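Local coordinates for thioredoxin (Thermosipho africanus, PDB 6MOS), which probably acts as a small thiol-disulfide oxidoreductase, using a redox-active disulfide/dithiol pair at a helix start to reduce disulfides in other proteins, at residues E31-D36 with I62-N67; T78-I83 with R96-S101. All blocks are in the same frame, centred on the assembly; numbering follows the deposited sequence.

Contact 1: E31-D36 with I62-N67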
loop_
_atom_site.group_PDB
_atom_site.type_symbol
_atom_site.label_atom_id
_atom_site.label_comp_id
_atom_site.label_asym_id
_atom_site.label_seq_id
_atom_site.Cartn_x
_atom_site.Cartn_y
_atom_site.Cartn_z
ATOM N N GLU A 31 -0.087 2.788 2.540
ATOM C CA GLU A 31 0.358 3.807 1.598
ATOM C C GLU A 31 0.410 3.166 0.219
ATOM O O GLU A 31 1.078 2.145 0.040
ATOM C CB GLU A 31 1.714 4.380 2.005
ATOM C CG GLU A 31 1.547 5.334 3.225
ATOM C CD GLU A 31 2.830 6.008 3.686
ATOM O OE1 GLU A 31 3.906 5.618 3.231
ATOM O OE2 GLU A 31 2.764 6.935 4.548
ATOM N N TYR A 32 -0.313 3.752 -0.735
ATOM C CA TYR A 32 -0.454 3.204 -2.084
ATOM C C TYR A 32 0.176 4.199 -3.046
ATOM O O TYR A 32 -0.334 5.309 -3.200
ATOM C CB TYR A 32 -1.926 2.986 -2.414
ATOM C CG TYR A 32 -2.166 2.355 -3.761
ATOM C CD1 TYR A 32 -1.932 1.010 -3.951
ATOM C CD2 TYR A 32 -2.644 3.103 -4.827
ATOM C CE1 TYR A 32 -2.140 0.425 -5.185
ATOM C CE2 TYR A 32 -2.860 2.526 -6.076
ATOM C CZ TYR A 32 -2.604 1.185 -6.241
ATOM O OH TYR A 32 -2.820 0.582 -7.470
ATOM N N PHE A 33 1.272 3.808 -3.692
ATOM C CA PHE A 33 2.005 4.689 -4.598
ATOM C C PHE A 33 1.615 4.375 -6.033
ATOM O O PHE A 33 1.659 3.215 -6.453
ATOM C CB PHE A 33 3.516 4.545 -4.418
ATOM C CG PHE A 33 3.998 4.893 -3.030
ATOM C CD1 PHE A 33 3.991 3.939 -2.020
ATOM C CD2 PHE A 33 4.457 6.170 -2.742
ATOM C CE1 PHE A 33 4.436 4.253 -0.734
ATOM C CE2 PHE A 33 4.903 6.498 -1.460
ATOM C CZ PHE A 33 4.890 5.542 -0.458
ATOM N N LYS A 34 1.230 5.407 -6.783
ATOM C CA LYS A 34 0.691 5.195 -8.118
ATOM C C LYS A 34 1.096 6.355 -9.016
ATOM O O LYS A 34 1.669 7.350 -8.572
ATOM C CB LYS A 34 -0.841 5.034 -8.073
ATOM C CG LYS A 34 -1.619 6.211 -7.425
ATOM C CD LYS A 34 -1.920 7.325 -8.449
ATOM C CE LYS A 34 -2.775 8.438 -7.858
ATOM N NZ LYS A 34 -3.240 9.348 -8.952
ATOM N N ASN A 35 0.800 6.209 -10.303
ATOM C CA ASN A 35 0.664 7.372 -11.161
ATOM C C ASN A 35 -0.515 7.121 -12.087
ATOM O O ASN A 35 -1.063 6.013 -12.145
ATOM C CB ASN A 35 1.973 7.697 -11.888
ATOM C CG ASN A 35 2.317 6.708 -12.958
ATOM O OD1 ASN A 35 1.497 6.373 -13.808
ATOM N ND2 ASN A 35 3.555 6.242 -12.930
ATOM N N ASP A 36 -0.951 8.161 -12.782
ATOM C CA ASP A 36 -2.200 8.011 -13.510
ATOM C C ASP A 36 -1.996 7.417 -14.897
ATOM O O ASP A 36 -2.975 7.234 -15.625
ATOM C CB ASP A 36 -2.943 9.348 -13.578
ATOM C CG ASP A 36 -3.721 9.641 -12.300
ATOM O OD1 ASP A 36 -4.004 8.688 -11.535
ATOM O OD2 ASP A 36 -4.056 10.817 -12.052
ATOM N N ILE A 62 -0.846 8.065 -3.064
ATOM C CA ILE A 62 0.255 8.986 -3.301
ATOM C C ILE A 62 0.607 8.905 -4.777
ATOM O O ILE A 62 0.914 7.818 -5.282
ATOM C CB ILE A 62 1.470 8.649 -2.425
ATOM C CG1 ILE A 62 1.077 8.734 -0.951
ATOM C CG2 ILE A 62 2.654 9.571 -2.751
ATOM C CD1 ILE A 62 2.066 8.104 -0.011
ATOM N N ASP A 63 0.548 10.044 -5.466
ATOM C CA ASP A 63 0.888 10.101 -6.881
ATOM C C ASP A 63 2.360 10.475 -7.001
ATOM O O ASP A 63 2.752 11.600 -6.670
ATOM C CB ASP A 63 0.001 11.092 -7.628
ATOM C CG ASP A 63 0.123 10.929 -9.133
ATOM O OD1 ASP A 63 1.192 11.289 -9.663
ATOM O OD2 ASP A 63 -0.830 10.426 -9.764
ATOM N N VAL A 64 3.171 9.538 -7.506
ATOM C CA VAL A 64 4.621 9.723 -7.495
ATOM C C VAL A 64 5.065 10.763 -8.511
ATOM O O VAL A 64 6.187 11.273 -8.416
ATOM C CB VAL A 64 5.342 8.381 -7.723
ATOM C CG1 VAL A 64 4.907 7.389 -6.656
ATOM C CG2 VAL A 64 5.089 7.829 -9.143
ATOM N N ILE A 65 4.213 11.095 -9.473
ATOM C CA ILE A 65 4.546 12.109 -10.463
ATOM C C ILE A 65 4.138 13.485 -9.971
ATOM O O ILE A 65 4.905 14.443 -10.089
ATOM C CB ILE A 65 3.897 11.786 -11.828
ATOM C CG1 ILE A 65 4.562 10.565 -12.462
ATOM C CG2 ILE A 65 4.023 12.982 -12.773
ATOM C CD1 ILE A 65 3.938 10.147 -13.786
ATOM N N GLU A 66 2.943 13.592 -9.389
ATOM C CA GLU A 66 2.475 14.897 -8.934
ATOM C C GLU A 66 3.208 15.338 -7.676
ATOM O O GLU A 66 3.529 16.518 -7.525
ATOM C CB GLU A 66 0.963 14.864 -8.698
ATOM C CG GLU A 66 0.134 14.621 -9.958
ATOM C CD GLU A 66 0.570 15.484 -11.146
ATOM O OE1 GLU A 66 0.926 16.670 -10.945
ATOM O OE2 GLU A 66 0.564 14.970 -12.289
ATOM N N ASN A 67 3.491 14.404 -6.766
ATOM C CA ASN A 67 4.073 14.711 -5.458
ATOM C C ASN A 67 5.261 13.793 -5.200
ATOM O O ASN A 67 5.221 12.938 -4.308
ATOM C CB ASN A 67 3.023 14.564 -4.357
ATOM C CG ASN A 67 1.783 15.392 -4.624
ATOM O OD1 ASN A 67 0.697 14.852 -4.833
ATOM N ND2 ASN A 67 1.943 16.715 -4.624
HETATM O O HOH W 1 0.234 10.685 -12.376
#
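Y32 and K34 on one side and I62 and V64 on the other set the register of two parallel strands through three backbone hydrogen bonds. I62 N gives its hydrogen to Y32 O at 2.8 Å, I62 O receives K34 N, and V64 N closes the series on K34 O. Two CA-H...O contacts, F33 CA to I62 O and D63 CA to K34 O, fill in between them.

The ionic part lies on the sheet face carrying K34 and D63. The lysine chain bends at its second torsion (chi2 86°), which carries CD and CE across D63 OD2 at a slant and brings NZ to it at 2.8 Å, on the anti lone pair. The same NZ bridges to D36 OD1 at 2.8 Å, entering from above that carboxylate plane, and probably offsets the repulsion of two acids whose planes stand 74° apart. Water 1 adds a link, accepting from D36 N and donating to D63 OD2. The second oxygen, D63 OD1, takes I65 N and E66 N from opposite faces of its plane, the bond from I65 N making an Asx turn and that from E66 N an Asx motif. Replacing D63 by an alanine would probably cost K34 one of its two carboxylate partners and leave the amides of I65 and E66 without this acceptor.

On the reverse face I62 CD1 comes within 3.6 Å of F33 CE2; just past the strand end, V64 CG1 sits at the edge of the F33 ring. Farther on, I65 CD1 packs on N35 CB at 3.7 Å.

Strands 29-34 and 58-63 are the parallel strands of a right-handed beta-alpha-beta unit. Helix 39-55, their connection, packs on Y32 and K34, while Y70 and P71 of helix 69-73 cover F33 and I62.

Contact 2: T78-I83 with R96-S101; sequences TVPTVI and RNFSIS
T78 opens the contact by turning its methyl toward R96: CG2 lies 4.0 Å from R96 N and 4.1 Å from R96 CG, where the arginine chain sets out, extended, along the surface. With OG1 anti to the backbone N (chi1 178°), the chirality at CB puts the methyl between the backbone N and the carbonyl carbon, facing R96. The hydroxyl is 3.1 Å from water 2. No direct hydrogen bond joins the two segments, and this water spans them instead, accepting from R96 N at 2.9 Å and donating to P80 O.

P80 follows a cis peptide bond. Its carbonyl oxygen has a second neighbour besides the water, since O lies in the plane of the F98 ring, at its edge, 3.6 Å from CE1. The pyrrolidine ring meets the same aromatic obliquely, its CG 4.1 Å from F98 CZ. The F98 ring reaches this position because its CG is held between the backbone N and the carbonyl carbon (chi1 69°), directing the ring from its loop to the strand.

T81 bends back on its own segment, OG1 donating to T78 O at 2.6 Å, a bond that ties the loop holding the cis peptide to the start of strand 81-86. V82 points the opposite way, toward residues 96-101, and its CG2 approaches F98 CZ at 3.9 Å, the two side chains crossing at about a right angle. One aromatic ring therefore packs against both P80 and V82, across the start of the strand.

The sequence before strand 81-86 is the cis-proline loop of the thioredoxin fold. P80 packs on C38 and C41, the disulfide-forming cysteines of the CxxC site, while residues 96-99 lead from the last strand into the C-terminal helix 100-115.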
loop_
_atom_site.group_PDB
_atom_site.type_symbol
_atom_site.label_atom_id
_atom_site.label_comp_id
_atom_site.label_asym_id
_atom_site.label_seq_id
_atom_site.Cartn_x
_atom_site.Cartn_y
_atom_site.Cartn_z
ATOM N N THR A 78 9.005 2.208 -8.399
ATOM C CA THR A 78 8.059 1.571 -9.297
ATOM C C THR A 78 6.652 1.697 -8.733
ATOM O O THR A 78 6.456 1.784 -7.520
ATOM C CB THR A 78 8.398 0.086 -9.515
ATOM O OG1 THR A 78 7.403 -0.502 -10.362
ATOM C CG2 THR A 78 8.483 -0.665 -8.193
ATOM N N VAL A 79 5.669 1.713 -9.625
ATOM C CA VAL A 79 4.274 1.656 -9.197
ATOM C C VAL A 79 3.595 0.478 -9.891
ATOM O O VAL A 79 3.970 0.115 -11.016
ATOM C CB VAL A 79 3.550 2.992 -9.459
ATOM C CG1 VAL A 79 4.167 4.062 -8.609
ATOM C CG2 VAL A 79 3.690 3.408 -10.915
ATOM N N PRO A 80 2.611 -0.172 -9.262
ATOM C CA PRO A 80 2.186 0.187 -7.899
ATOM C C PRO A 80 3.199 -0.251 -6.844
ATOM O O PRO A 80 3.908 -1.244 -7.046
ATOM C CB PRO A 80 0.860 -0.556 -7.750
ATOM C CG PRO A 80 1.008 -1.759 -8.640
ATOM C CD PRO A 80 1.802 -1.264 -9.837
ATOM N N THR A 81 3.311 0.505 -5.750
ATOM C CA THR A 81 4.008 0.037 -4.564
ATOM C C THR A 81 3.040 0.166 -3.399
ATOM O O THR A 81 2.314 1.156 -3.304
ATOM C CB THR A 81 5.313 0.820 -4.282
ATOM O OG1 THR A 81 6.308 0.534 -5.280
ATOM C CG2 THR A 81 5.878 0.481 -2.903
ATOM N N VAL A 82 2.995 -0.855 -2.550
ATOM C CA VAL A 82 2.127 -0.867 -1.376
ATOM C C VAL A 82 3.011 -0.985 -0.147
ATOM O O VAL A 82 3.860 -1.877 -0.073
ATOM C CB VAL A 82 1.101 -2.015 -1.424
ATOM C CG1 VAL A 82 0.292 -2.037 -0.141
ATOM C CG2 VAL A 82 0.172 -1.845 -2.607
ATOM N N ILE A 83 2.828 -0.080 0.815
ATOM C CA ILE A 83 3.560 -0.153 2.071
ATOM C C ILE A 83 2.527 -0.242 3.183
ATOM O O ILE A 83 1.613 0.583 3.245
ATOM C CB ILE A 83 4.492 1.055 2.270
ATOM C CG1 ILE A 83 5.511 1.149 1.126
ATOM C CG2 ILE A 83 5.251 0.942 3.585
ATOM C CD1 ILE A 83 6.553 2.224 1.342
ATOM N N ARG A 96 7.019 -4.296 -7.596
ATOM C CA ARG A 96 7.524 -5.085 -8.725
ATOM C C ARG A 96 6.668 -6.306 -9.036
ATOM O O ARG A 96 6.056 -6.372 -10.108
ATOM C CB ARG A 96 8.975 -5.518 -8.484
ATOM C CG ARG A 96 9.994 -4.414 -8.710
ATOM C CD ARG A 96 11.401 -4.853 -8.336
ATOM N NE ARG A 96 12.368 -3.766 -8.493
ATOM C CZ ARG A 96 12.578 -2.810 -7.591
ATOM N NH1 ARG A 96 11.883 -2.795 -6.456
ATOM N NH2 ARG A 96 13.481 -1.861 -7.823
ATOM N N ASN A 97 6.629 -7.291 -8.138
ATOM C CA ASN A 97 5.889 -8.527 -8.413
ATOM C C ASN A 97 5.140 -8.951 -7.153
ATOM O O ASN A 97 5.729 -9.537 -6.237
ATOM C CB ASN A 97 6.807 -9.639 -8.905
ATOM C CG ASN A 97 6.118 -10.563 -9.900
ATOM O OD1 ASN A 97 5.073 -10.226 -10.463
ATOM N ND2 ASN A 97 6.698 -11.737 -10.119
ATOM N N PHE A 98 3.841 -8.662 -7.123
ATOM C CA PHE A 98 2.983 -9.060 -6.016
ATOM C C PHE A 98 1.537 -9.035 -6.486
ATOM O O PHE A 98 1.183 -8.298 -7.414
ATOM C CB PHE A 98 3.167 -8.140 -4.806
ATOM C CG PHE A 98 2.656 -6.749 -5.019
ATOM C CD1 PHE A 98 3.443 -5.789 -5.650
ATOM C CD2 PHE A 98 1.396 -6.385 -4.568
ATOM C CE1 PHE A 98 2.972 -4.504 -5.829
ATOM C CE2 PHE A 98 0.917 -5.093 -4.757
ATOM C CZ PHE A 98 1.709 -4.155 -5.383
ATOM N N SER A 99 0.711 -9.858 -5.846
ATOM C CA SER A 99 -0.721 -9.889 -6.088
ATOM C C SER A 99 -1.449 -9.219 -4.935
ATOM O O SER A 99 -0.914 -9.091 -3.830
ATOM C CB SER A 99 -1.229 -11.326 -6.242
ATOM O OG SER A 99 -1.058 -12.038 -5.027
ATOM N N ILE A 100 -2.695 -8.816 -5.189
ATOM C CA ILE A 100 -3.453 -8.150 -4.136
ATOM C C ILE A 100 -3.752 -9.111 -2.992
ATOM O O ILE A 100 -3.913 -8.675 -1.850
ATOM C CB ILE A 100 -4.731 -7.515 -4.719
ATOM C CG1 ILE A 100 -5.301 -6.476 -3.766
ATOM C CG2 ILE A 100 -5.785 -8.560 -5.021
ATOM C CD1 ILE A 100 -4.475 -5.207 -3.707
ATOM N N SER A 101 -3.771 -10.425 -3.256
ATOM C CA SER A 101 -4.010 -11.382 -2.177
ATOM C C SER A 101 -2.873 -11.390 -1.155
ATOM O O SER A 101 -3.123 -11.594 0.042
ATOM C CB SER A 101 -4.216 -12.783 -2.753
ATOM O OG SER A 101 -3.097 -13.183 -3.514
HETATM O O HOH W 2 5.371 -2.222 -8.853
#

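Overall arrangement
The two contacts, centres 13 Å apart, meet in one sheet: strand 29-34 of contact 1 runs antiparallel to strand 81-86 of contact 2. Probable hydrogen bonds of 2.9 Å join E31 N to I83 O and F33 N to T81 O, and V79 CG2 packs 3.5 Å from N35 ND2. The arrangement is consistent with the way a thioredoxin fold places its redox site at the ends of neighbouring strands. The C38-C41 disulfide, at the start of helix 39-55, touches N35 of contact 1 and P80 of contact 2. The bound tris(hydroxyethyl)aminomethane sits at I59, E60 and V61 of strand 58-63, about 6 Å from the I62 side chain and about 13 Å from that of V82.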